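TRNA (adenine(58)-N(1))-methyltransferase TrmI (Thermus thermophilus, PDB 2PWY) catalyses the S-adenosyl-L-methionine-dependent methylation of N1 of adenosine 58 in tRNA and is required for growth at extreme temperatures. Local coordinates at residues L162-D168 and L186-R192; P215-V221 and L249-W255; K83-A87 and E223-R227. All coordinates share one frame. Numbering follows the deposited sequence.

Contact 1. Residues L162-D168 and L186-R192; sequences LEEAAYD and LALKPDR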
loop_
_atom_site.group_PDB
_atom_site.type_symbol
_atom_site.label_atom_id
_atom_site.label_comp_id
_atom_site.label_asym_id
_atom_site.label_seq_id
_atom_site.Cartn_x
_atom_site.Cartn_y
_atom_site.Cartn_z
ATOM N N LEU A 162 -26.989 30.180 6.858
ATOM C CA LEU A 162 -26.561 29.774 5.521
ATOM C C LEU A 162 -27.711 29.804 4.525
ATOM O O LEU A 162 -28.851 29.519 4.887
ATOM C CB LEU A 162 -25.956 28.356 5.559
ATOM C CG LEU A 162 -24.677 28.165 6.385
ATOM C CD1 LEU A 162 -24.127 26.755 6.230
ATOM C CD2 LEU A 162 -23.603 29.198 6.037
ATOM N N GLU A 163 -27.403 30.145 3.271
ATOM C CA GLU A 163 -28.382 30.053 2.194
ATOM C C GLU A 163 -28.517 28.615 1.725
ATOM O O GLU A 163 -27.517 27.961 1.441
ATOM C CB GLU A 163 -27.982 30.931 1.013
ATOM C CG GLU A 163 -28.054 32.409 1.298
ATOM C CD GLU A 163 -27.738 33.229 0.080
ATOM O OE1 GLU A 163 -26.574 33.179 -0.385
ATOM O OE2 GLU A 163 -28.649 33.920 -0.413
ATOM N N GLU A 164 -29.752 28.134 1.618
ATOM C CA GLU A 164 -30.002 26.769 1.156
ATOM C C GLU A 164 -29.516 26.540 -0.282
ATOM O O GLU A 164 -29.735 27.366 -1.165
ATOM C CB GLU A 164 -31.489 26.425 1.264
ATOM C CG GLU A 164 -31.844 25.040 0.730
ATOM C CD GLU A 164 -33.294 24.659 0.982
ATOM O OE1 GLU A 164 -33.847 23.888 0.173
ATOM O OE2 GLU A 164 -33.887 25.131 1.978
ATOM N N ALA A 165 -28.858 25.404 -0.497
ATOM C CA ALA A 165 -28.436 24.992 -1.842
ATOM C C ALA A 165 -27.602 26.079 -2.536
ATOM O O ALA A 165 -27.717 26.285 -3.753
ATOM C CB ALA A 165 -29.654 24.595 -2.698
ATOM N N ALA A 166 -26.767 26.771 -1.760
ATOM C CA ALA A 166 -25.928 27.850 -2.290
ATOM C C ALA A 166 -24.469 27.437 -2.474
ATOM O O ALA A 166 -23.696 28.155 -3.099
ATOM C CB ALA A 166 -26.022 29.108 -1.409
ATOM N N TYR A 167 -24.110 26.270 -1.945
ATOM C CA TYR A 167 -22.714 25.822 -1.943
ATOM C C TYR A 167 -22.490 24.642 -2.869
ATOM O O TYR A 167 -23.321 23.721 -2.955
ATOM C CB TYR A 167 -22.271 25.495 -0.513
ATOM C CG TYR A 167 -22.307 26.724 0.369
ATOM C CD1 TYR A 167 -21.164 27.507 0.544
ATOM C CD2 TYR A 167 -23.506 27.149 0.967
ATOM C CE1 TYR A 167 -21.195 28.669 1.328
ATOM C CE2 TYR A 167 -23.553 28.300 1.762
ATOM C CZ TYR A 167 -22.387 29.048 1.937
ATOM O OH TYR A 167 -22.429 30.178 2.714
ATOM N N ASP A 168 -21.344 24.685 -3.542
ATOM C CA ASP A 168 -20.970 23.705 -4.547
ATOM C C ASP A 168 -20.266 22.484 -3.946
ATOM O O ASP A 168 -20.100 21.464 -4.622
ATOM C CB ASP A 168 -20.111 24.360 -5.626
ATOM C CG ASP A 168 -20.850 25.482 -6.332
ATOM O OD1 ASP A 168 -21.849 25.192 -7.037
ATOM O OD2 ASP A 168 -20.466 26.660 -6.142
ATOM N N LEU A 186 -28.465 21.310 4.281
ATOM C CA LEU A 186 -29.165 22.534 3.891
ATOM C C LEU A 186 -28.343 23.340 2.880
ATOM O O LEU A 186 -28.865 23.753 1.844
ATOM C CB LEU A 186 -29.473 23.385 5.123
ATOM C CG LEU A 186 -30.217 24.697 4.867
ATOM C CD1 LEU A 186 -31.656 24.425 4.502
ATOM C CD2 LEU A 186 -30.143 25.543 6.116
ATOM N N ALA A 187 -27.056 23.525 3.181
ATOM C CA ALA A 187 -26.156 24.355 2.386
ATOM C C ALA A 187 -25.858 23.807 0.988
ATOM O O ALA A 187 -25.782 24.557 0.028
ATOM C CB ALA A 187 -24.833 24.587 3.159
ATOM N N LEU A 188 -25.690 22.494 0.896
ATOM C CA LEU A 188 -25.136 21.867 -0.294
ATOM C C LEU A 188 -26.141 21.681 -1.438
ATOM O O LEU A 188 -27.229 21.127 -1.243
ATOM C CB LEU A 188 -24.514 20.520 0.106
ATOM C CG LEU A 188 -23.773 19.719 -0.969
ATOM C CD1 LEU A 188 -22.632 20.550 -1.591
ATOM C CD2 LEU A 188 -23.240 18.437 -0.344
ATOM N N LYS A 189 -25.754 22.109 -2.640
ATOM C CA LYS A 189 -26.574 21.883 -3.836
ATOM C C LYS A 189 -26.830 20.399 -4.057
ATOM O O LYS A 189 -25.920 19.590 -3.860
ATOM C CB LYS A 189 -25.870 22.462 -5.063
ATOM C CG LYS A 189 -25.909 23.975 -5.103
ATOM C CD LYS A 189 -25.088 24.527 -6.251
ATOM C CE LYS A 189 -25.041 26.050 -6.163
ATOM N NZ LYS A 189 -24.261 26.590 -7.303
ATOM N N PRO A 190 -28.069 20.025 -4.456
ATOM C CA PRO A 190 -28.359 18.654 -4.861
ATOM C C PRO A 190 -27.324 18.096 -5.843
ATOM O O PRO A 190 -26.905 18.787 -6.782
ATOM C CB PRO A 190 -29.735 18.776 -5.529
ATOM C CG PRO A 190 -30.401 19.885 -4.737
ATOM C CD PRO A 190 -29.276 20.882 -4.494
ATOM N N ASP A 191 -26.927 16.847 -5.606
ATOM C CA ASP A 191 -26.035 16.080 -6.481
ATOM C C ASP A 191 -24.561 16.488 -6.325
ATOM O O ASP A 191 -23.694 15.921 -6.975
ATOM C CB ASP A 191 -26.482 16.164 -7.952
ATOM C CG ASP A 191 -26.264 14.862 -8.689
ATOM O OD1 ASP A 191 -26.457 13.796 -8.066
ATOM O OD2 ASP A 191 -25.884 14.898 -9.875
ATOM N N ARG A 192 -24.293 17.450 -5.441
ATOM C CA ARG A 192 -22.922 17.857 -5.133
ATOM C C ARG A 192 -22.419 17.150 -3.866
ATOM O O ARG A 192 -23.146 16.348 -3.278
ATOM C CB ARG A 192 -22.797 19.381 -5.077
ATOM C CG ARG A 192 -23.187 20.047 -6.410
ATOM C CD ARG A 192 -22.186 19.694 -7.525
ATOM N NE ARG A 192 -20.861 20.255 -7.245
ATOM C CZ ARG A 192 -19.748 19.993 -7.927
ATOM N NH1 ARG A 192 -19.754 19.154 -8.955
ATOM N NH2 ARG A 192 -18.612 20.583 -7.567
HETATM O O HOH W 1 -21.892 28.686 -7.038
#

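Contact 2. Residues P215-V221 and L249-W255; sequences PFRLERV and LVALRRW. With SO4 (sulfate ion), chain C.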
loop_
_atom_site.group_PDB
_atom_site.type_symbol
_atom_site.label_atom_id
_atom_site.label_comp_id
_atom_site.label_asym_id
_atom_site.label_seq_id
_atom_site.Cartn_x
_atom_site.Cartn_y
_atom_site.Cartn_z
ATOM N N PRO A 215 -30.360 13.689 3.968
ATOM C CA PRO A 215 -30.418 13.464 2.523
ATOM C C PRO A 215 -29.041 13.392 1.834
ATOM O O PRO A 215 -28.726 14.217 0.975
ATOM C CB PRO A 215 -31.260 14.653 2.015
ATOM C CG PRO A 215 -30.981 15.732 2.994
ATOM C CD PRO A 215 -30.807 15.050 4.325
ATOM N N PHE A 216 -28.267 12.369 2.203
ATOM C CA PHE A 216 -26.941 12.105 1.647
ATOM C C PHE A 216 -26.848 10.640 1.263
ATOM O O PHE A 216 -27.402 9.781 1.957
ATOM C CB PHE A 216 -25.858 12.371 2.698
ATOM C CG PHE A 216 -25.513 13.817 2.892
ATOM C CD1 PHE A 216 -24.895 14.544 1.871
ATOM C CD2 PHE A 216 -25.753 14.442 4.115
ATOM C CE1 PHE A 216 -24.559 15.892 2.063
ATOM C CE2 PHE A 216 -25.419 15.783 4.309
ATOM C CZ PHE A 216 -24.821 16.505 3.281
ATOM N N ARG A 217 -26.143 10.364 0.170
ATOM C CA ARG A 217 -25.826 9.003 -0.263
ATOM C C ARG A 217 -24.322 8.789 -0.142
ATOM O O ARG A 217 -23.542 9.605 -0.635
ATOM C CB ARG A 217 -26.280 8.795 -1.709
ATOM C CG ARG A 217 -26.140 7.369 -2.252
ATOM C CD ARG A 217 -27.299 6.997 -3.195
ATOM N NE ARG A 217 -27.906 8.183 -3.793
ATOM C CZ ARG A 217 -29.176 8.567 -3.638
ATOM N NH1 ARG A 217 -30.040 7.848 -2.921
ATOM N NH2 ARG A 217 -29.586 9.678 -4.227
ATOM N N LEU A 218 -23.913 7.710 0.524
ATOM C CA LEU A 218 -22.488 7.396 0.633
ATOM C C LEU A 218 -21.911 7.069 -0.748
ATOM O O LEU A 218 -22.442 6.226 -1.477
ATOM C CB LEU A 218 -22.256 6.210 1.585
ATOM C CG LEU A 218 -20.788 5.809 1.788
ATOM C CD1 LEU A 218 -19.963 6.933 2.403
ATOM C CD2 LEU A 218 -20.680 4.533 2.655
ATOM N N GLU A 219 -20.807 7.721 -1.090
ATOM C CA GLU A 219 -20.208 7.536 -2.406
ATOM C C GLU A 219 -18.813 6.922 -2.342
ATOM O O GLU A 219 -18.477 6.051 -3.151
ATOM C CB GLU A 219 -20.161 8.866 -3.166
ATOM C CG GLU A 219 -21.544 9.461 -3.485
ATOM C CD GLU A 219 -22.365 8.626 -4.475
ATOM O OE1 GLU A 219 -21.846 7.627 -5.027
ATOM O OE2 GLU A 219 -23.555 8.965 -4.691
ATOM N N ARG A 220 -17.997 7.389 -1.403
ATOM C CA ARG A 220 -16.601 6.931 -1.287
ATOM C C ARG A 220 -16.141 6.895 0.151
ATOM O O ARG A 220 -16.483 7.757 0.965
ATOM C CB ARG A 220 -15.614 7.859 -2.021
ATOM C CG ARG A 220 -16.033 8.346 -3.383
ATOM C CD ARG A 220 -15.645 7.352 -4.482
ATOM N NE ARG A 220 -14.226 7.403 -4.864
ATOM C CZ ARG A 220 -13.699 8.269 -5.734
ATOM N NH1 ARG A 220 -14.446 9.208 -6.311
ATOM N NH2 ARG A 220 -12.410 8.204 -6.024
ATOM N N VAL A 221 -15.350 5.873 0.449
ATOM C CA VAL A 221 -14.507 5.860 1.626
ATOM C C VAL A 221 -13.130 5.456 1.114
ATOM O O VAL A 221 -12.967 4.381 0.539
ATOM C CB VAL A 221 -14.994 4.878 2.696
ATOM C CG1 VAL A 221 -13.927 4.752 3.826
ATOM C CG2 VAL A 221 -16.349 5.315 3.265
ATOM N N LEU A 249 -10.878 9.542 3.911
ATOM C CA LEU A 249 -11.765 10.527 3.291
ATOM C C LEU A 249 -13.106 9.869 3.016
ATOM O O LEU A 249 -13.171 8.770 2.444
ATOM C CB LEU A 249 -11.167 11.064 1.980
ATOM C CG LEU A 249 -9.768 11.689 2.032
ATOM C CD1 LEU A 249 -9.407 12.272 0.679
ATOM C CD2 LEU A 249 -9.711 12.754 3.094
ATOM N N VAL A 250 -14.176 10.537 3.427
ATOM C CA VAL A 250 -15.538 10.037 3.257
ATOM C C VAL A 250 -16.312 11.038 2.387
ATOM O O VAL A 250 -16.452 12.209 2.769
ATOM C CB VAL A 250 -16.259 9.875 4.620
ATOM C CG1 VAL A 250 -17.677 9.369 4.398
ATOM C CG2 VAL A 250 -15.481 8.922 5.557
ATOM N N ALA A 251 -16.790 10.577 1.228
ATOM C CA ALA A 251 -17.526 11.429 0.292
ATOM C C ALA A 251 -18.999 11.036 0.299
ATOM O O ALA A 251 -19.344 9.861 0.136
ATOM C CB ALA A 251 -16.963 11.313 -1.137
ATOM N N LEU A 252 -19.858 12.030 0.485
ATOM C CA LEU A 252 -21.307 11.845 0.426
ATOM C C LEU A 252 -21.850 12.693 -0.704
ATOM O O LEU A 252 -21.368 13.810 -0.910
ATOM C CB LEU A 252 -21.953 12.315 1.745
ATOM C CG LEU A 252 -21.376 11.768 3.059
ATOM C CD1 LEU A 252 -22.044 12.475 4.246
ATOM C CD2 LEU A 252 -21.589 10.288 3.140
ATOM N N ARG A 253 -22.856 12.186 -1.422
ATOM C CA ARG A 253 -23.524 12.998 -2.442
ATOM C C ARG A 253 -24.884 13.435 -1.934
ATOM O O ARG A 253 -25.655 12.604 -1.437
ATOM C CB ARG A 253 -23.678 12.225 -3.753
ATOM C CG ARG A 253 -24.101 13.086 -4.937
ATOM C CD ARG A 253 -24.546 12.232 -6.115
ATOM N NE ARG A 253 -23.474 11.526 -6.823
ATOM C CZ ARG A 253 -22.830 11.984 -7.896
ATOM N NH1 ARG A 253 -23.079 13.191 -8.379
ATOM N NH2 ARG A 253 -21.897 11.233 -8.466
ATOM N N ARG A 254 -25.168 14.732 -2.065
ATOM C CA ARG A 254 -26.449 15.334 -1.673
ATOM C C ARG A 254 -27.571 14.791 -2.549
ATOM O O ARG A 254 -27.453 14.770 -3.775
ATOM C CB ARG A 254 -26.368 16.864 -1.813
ATOM C CG ARG A 254 -27.640 17.667 -1.437
ATOM C CD ARG A 254 -28.026 17.433 0.015
ATOM N NE ARG A 254 -29.098 18.297 0.541
ATOM C CZ ARG A 254 -30.407 18.163 0.295
ATOM N NH1 ARG A 254 -30.865 17.250 -0.549
ATOM N NH2 ARG A 254 -31.277 18.973 0.889
ATOM N N TRP A 255 -28.651 14.352 -1.913
ATOM C CA TRP A 255 -29.839 13.877 -2.622
ATOM C C TRP A 255 -30.401 14.920 -3.571
ATOM O O TRP A 255 -30.268 16.124 -3.324
ATOM C CB TRP A 255 -30.923 13.528 -1.607
ATOM C CG TRP A 255 -30.773 12.193 -0.951
ATOM C CD1 TRP A 255 -29.707 11.326 -1.036
ATOM C CD2 TRP A 255 -31.717 11.579 -0.067
ATOM N NE1 TRP A 255 -29.947 10.208 -0.268
ATOM C CE2 TRP A 255 -31.170 10.344 0.338
ATOM C CE3 TRP A 255 -32.974 11.959 0.428
ATOM C CZ2 TRP A 255 -31.847 9.475 1.205
ATOM C CZ3 TRP A 255 -33.639 11.095 1.296
ATOM C CH2 TRP A 255 -33.073 9.874 1.671
HETATM S S SO4 C . -26.885 5.259 1.399
HETATM O O1 SO4 C . -27.134 4.301 2.467
HETATM O O2 SO4 C . -25.505 5.699 1.479
HETATM O O3 SO4 C . -27.109 4.648 0.105
HETATM O O4 SO4 C . -27.768 6.406 1.520
#

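Contact 3. Residues K83-A87 and E223-R227; sequences KDASA and EVGWR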
loop_
_atom_site.group_PDB
_atom_site.type_symbol
_atom_site.label_atom_id
_atom_site.label_comp_id
_atom_site.label_asym_id
_atom_site.label_seq_id
_atom_site.Cartn_x
_atom_site.Cartn_y
_atom_site.Cartn_z
ATOM N N LYS A 83 -1.357 15.509 0.787
ATOM C CA LYS A 83 -1.899 14.456 -0.079
ATOM C C LYS A 83 -3.428 14.379 0.037
ATOM O O LYS A 83 -4.147 14.092 -0.933
ATOM C CB LYS A 83 -1.264 13.102 0.254
ATOM C CG LYS A 83 -1.641 12.533 1.618
ATOM C CD LYS A 83 -0.972 11.183 1.859
ATOM C CE LYS A 83 -1.362 10.656 3.251
ATOM N NZ LYS A 83 -2.810 10.298 3.371
ATOM N N ASP A 84 -3.915 14.622 1.248
ATOM C CA ASP A 84 -5.344 14.528 1.531
ATOM C C ASP A 84 -6.094 15.766 1.068
ATOM O O ASP A 84 -7.192 15.652 0.527
ATOM C CB ASP A 84 -5.553 14.295 3.030
ATOM C CG ASP A 84 -4.832 13.043 3.525
ATOM O OD1 ASP A 84 -5.003 11.994 2.886
ATOM O OD2 ASP A 84 -4.087 13.129 4.521
ATOM N N ALA A 85 -5.508 16.942 1.276
ATOM C CA ALA A 85 -6.143 18.201 0.855
ATOM C C ALA A 85 -6.265 18.232 -0.674
ATOM O O ALA A 85 -7.308 18.600 -1.218
ATOM C CB ALA A 85 -5.366 19.396 1.373
ATOM N N SER A 86 -5.205 17.803 -1.348
ATOM C CA SER A 86 -5.190 17.635 -2.799
ATOM C C SER A 86 -6.335 16.728 -3.279
ATOM O O SER A 86 -7.090 17.087 -4.203
ATOM C CB SER A 86 -3.830 17.045 -3.209
ATOM O OG SER A 86 -3.752 16.844 -4.608
ATOM N N ALA A 87 -6.474 15.557 -2.655
ATOM C CA ALA A 87 -7.544 14.619 -3.003
ATOM C C ALA A 87 -8.920 15.196 -2.698
ATOM O O ALA A 87 -9.859 15.018 -3.486
ATOM C CB ALA A 87 -7.344 13.283 -2.299
ATOM N N GLU A 223 -8.517 5.830 1.361
ATOM C CA GLU A 223 -7.248 6.220 1.947
ATOM C C GLU A 223 -6.321 6.652 0.826
ATOM O O GLU A 223 -6.080 5.893 -0.131
ATOM C CB GLU A 223 -6.577 5.034 2.645
ATOM C CG GLU A 223 -7.380 4.332 3.690
ATOM C CD GLU A 223 -6.685 3.071 4.140
ATOM O OE1 GLU A 223 -7.308 1.989 4.089
ATOM O OE2 GLU A 223 -5.491 3.168 4.514
ATOM N N VAL A 224 -5.797 7.864 0.953
ATOM C CA VAL A 224 -4.814 8.390 0.022
ATOM C C VAL A 224 -3.428 7.999 0.523
ATOM O O VAL A 224 -3.105 8.181 1.701
ATOM C CB VAL A 224 -4.935 9.941 -0.113
ATOM C CG1 VAL A 224 -3.868 10.503 -1.032
ATOM C CG2 VAL A 224 -6.326 10.331 -0.629
ATOM N N GLY A 225 -2.627 7.432 -0.371
ATOM C CA GLY A 225 -1.229 7.160 -0.084
ATOM C C GLY A 225 -0.358 7.812 -1.133
ATOM O O GLY A 225 -0.615 7.678 -2.344
ATOM N N TRP A 226 0.669 8.525 -0.673
ATOM C CA TRP A 226 1.737 8.993 -1.560
ATOM C C TRP A 226 2.996 8.278 -1.097
ATOM O O TRP A 226 3.638 8.670 -0.103
ATOM C CB TRP A 226 1.913 10.511 -1.502
ATOM C CG TRP A 226 0.857 11.332 -2.229
ATOM C CD1 TRP A 226 -0.329 10.897 -2.752
ATOM C CD2 TRP A 226 0.907 12.749 -2.467
ATOM N NE1 TRP A 226 -1.018 11.961 -3.313
ATOM C CE2 TRP A 226 -0.277 13.102 -3.151
ATOM C CE3 TRP A 226 1.843 13.751 -2.165
ATOM C CZ2 TRP A 226 -0.553 14.426 -3.544
ATOM C CZ3 TRP A 226 1.576 15.065 -2.563
ATOM C CH2 TRP A 226 0.387 15.386 -3.238
ATOM N N ARG A 227 3.312 7.198 -1.799
ATOM C CA ARG A 227 4.428 6.331 -1.447
ATOM C C ARG A 227 5.691 6.911 -2.047
ATOM O O ARG A 227 5.897 6.846 -3.261
ATOM C CB ARG A 227 4.162 4.922 -1.974
ATOM C CG ARG A 227 5.215 3.887 -1.639
ATOM C CD ARG A 227 4.710 2.509 -2.115
ATOM N NE ARG A 227 5.663 1.402 -1.936
ATOM C CZ ARG A 227 6.068 0.922 -0.758
ATOM N NH1 ARG A 227 5.654 1.466 0.388
ATOM N NH2 ARG A 227 6.916 -0.093 -0.729
HETATM O O HOH W 2 -6.645 9.716 2.866
#

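Contact 1. Residues L162-D168 and L186-R192
Asp168, Ala187 and Leu186 bury the most surface here, Asp168 acting through its carboxylate and carbonyl, the other two through their carbonyls. The Asp168 carboxylate forms a salt bridge with the extended side chain of Lys189 (OD1 to NZ, 2.8 Å); a water bridges the same pair, donating to Asp168 OD2 (2.6 Å) and accepting from Lys189 NZ (3.2 Å). The Asp168 carbonyl O takes a hydrogen bond from Arg192 NE at 3.0 Å, while the other end of that guanidinium, NH1, is salt-bridged to Asp93. Leu186 and Ala187 are the last two residues of helix 181-187, and their carbonyls meet amides of 162-168: Ala165 N donates to Leu186 O (2.9 Å) and Tyr167 N to Ala187 O (3.1 Å). A type II turn, Glu163 to Ala166, brings these amides to the helix end. The link then passes into parallel strand pairing, Tyr167 opposite Leu188, with Lys189 N bonded to Tyr167 O at 2.9 Å. Strands 167-173 and 192-198 are parallel neighbours in the Rossmann-like sheet of this class I methyltransferase, so helix 181-187 belongs to the beta-alpha-beta crossover between them. Ala187 CB also packs on Leu162 CD1 (3.8 Å) and on Tyr167 CD2 (3.6 Å), beside Leu101 of strand 99-103; Tyr167 OH is hydrogen-bonded to Glu125.

Contact 2. Residues P215-V221 and L249-W255
Phe216, Leu218, Val221, Val250 and Leu252 make the apolar face of two antiparallel strands, 216-232 and 248-254, in the mixed sheet of the Rossmann-like catalytic domain. Leu252 CD1 lies over the Phe216 ring in a CH-pi contact, 4.3 Å from the ring centroid, and Leu218 CD1 reaches Val250 CG1 (3.9 Å) and Leu252 CD2 (3.8 Å). Helices 181-187 and 201-211 pack against this face. The backbone pairs Arg217 with Arg253 by two hydrogen bonds of 2.8 Å, Arg217 N to Arg253 O and Arg253 N to Arg217 O. A classic beta bulge then shifts the register by one: Glu219 N (2.9 Å) and Arg220 N (3.2 Å) both donate to Ala251 O, and Ala251 N returns a bond to Arg220 O at 2.8 Å. The extra residue turns the CA-CB bond of Glu219 toward the partner strand, where its carboxylate meets Arg253 in a salt bridge with a weak hydrogen bond (OE2 to NE, 3.3 Å). On this side Arg253 also pairs with Glu68 and Arg220 with Glu67 and Glu228, all of the second subunit. At the strand ends, Trp255 N donates to Pro215 O (2.9 Å), and Pro215 CA sits over the indole, 3.8 Å from the centroid of the six-membered ring. A sulfate ion, probably from the crystallisation liquor, accepts a hydrogen bond from Leu218 N to its O2 at 2.7 Å.

Contact 3. Residues K83-A87 and E223-R227
This is a helix-on-strand contact inside the catalytic domain, in which helix 82-91 lies against strand 216-232 of the Rossmann-like sheet where that strand runs on into the subunit interface. The short segment axes approach to 8.6 Å at 125°. Val224 fills the gap, its CG2 3.5 Å from Ala87 CB, beside Leu249. Trp226 lays its indole face against Lys83, whose CB stands 3.5 Å from the centroid of the five-membered ring in a CH-pi contact. Residues 223-227 also pair antiparallel with a strand of the second subunit, extending the sheet across the interface; Ser86 OG is hydrogen-bonded to Thr90 of that subunit. Lys83 NZ forms a salt bridge with Asp84 OD1 (2.8 Å), and both side chains bond Thr246. Strand and helix are joined by polar links too: a water takes a bond from Val224 N and donates to Asp84 OD1, 2.8 Å each, and Lys83 NZ donates to Val224 O at 2.7 Å.

In the fold
All three contacts reach the mixed sheet of the catalytic domain and touch the second subunit. Contact 1 closes before contact 2 opens along the chain; it falls wholly between the segments of contact 3, while contact 2 alternates with contact 3. The centres of contacts 1 and 2 lie about 14 Å apart, joined where Asp191 N and Arg254 O (2.8 Å) and Arg192 O and Arg254 N (2.9 Å) probably bond, so the parallel half passes into the antiparallel strands. The centres of contacts 2 and 3 lie about 18 Å apart, but both use strand 216-232 and touch where Leu249 packs on Ala87 and Val224. Contacts 1 and 3 stay about 11 Å apart at their nearest atoms. From 223-227 the sheet continues into the second subunit.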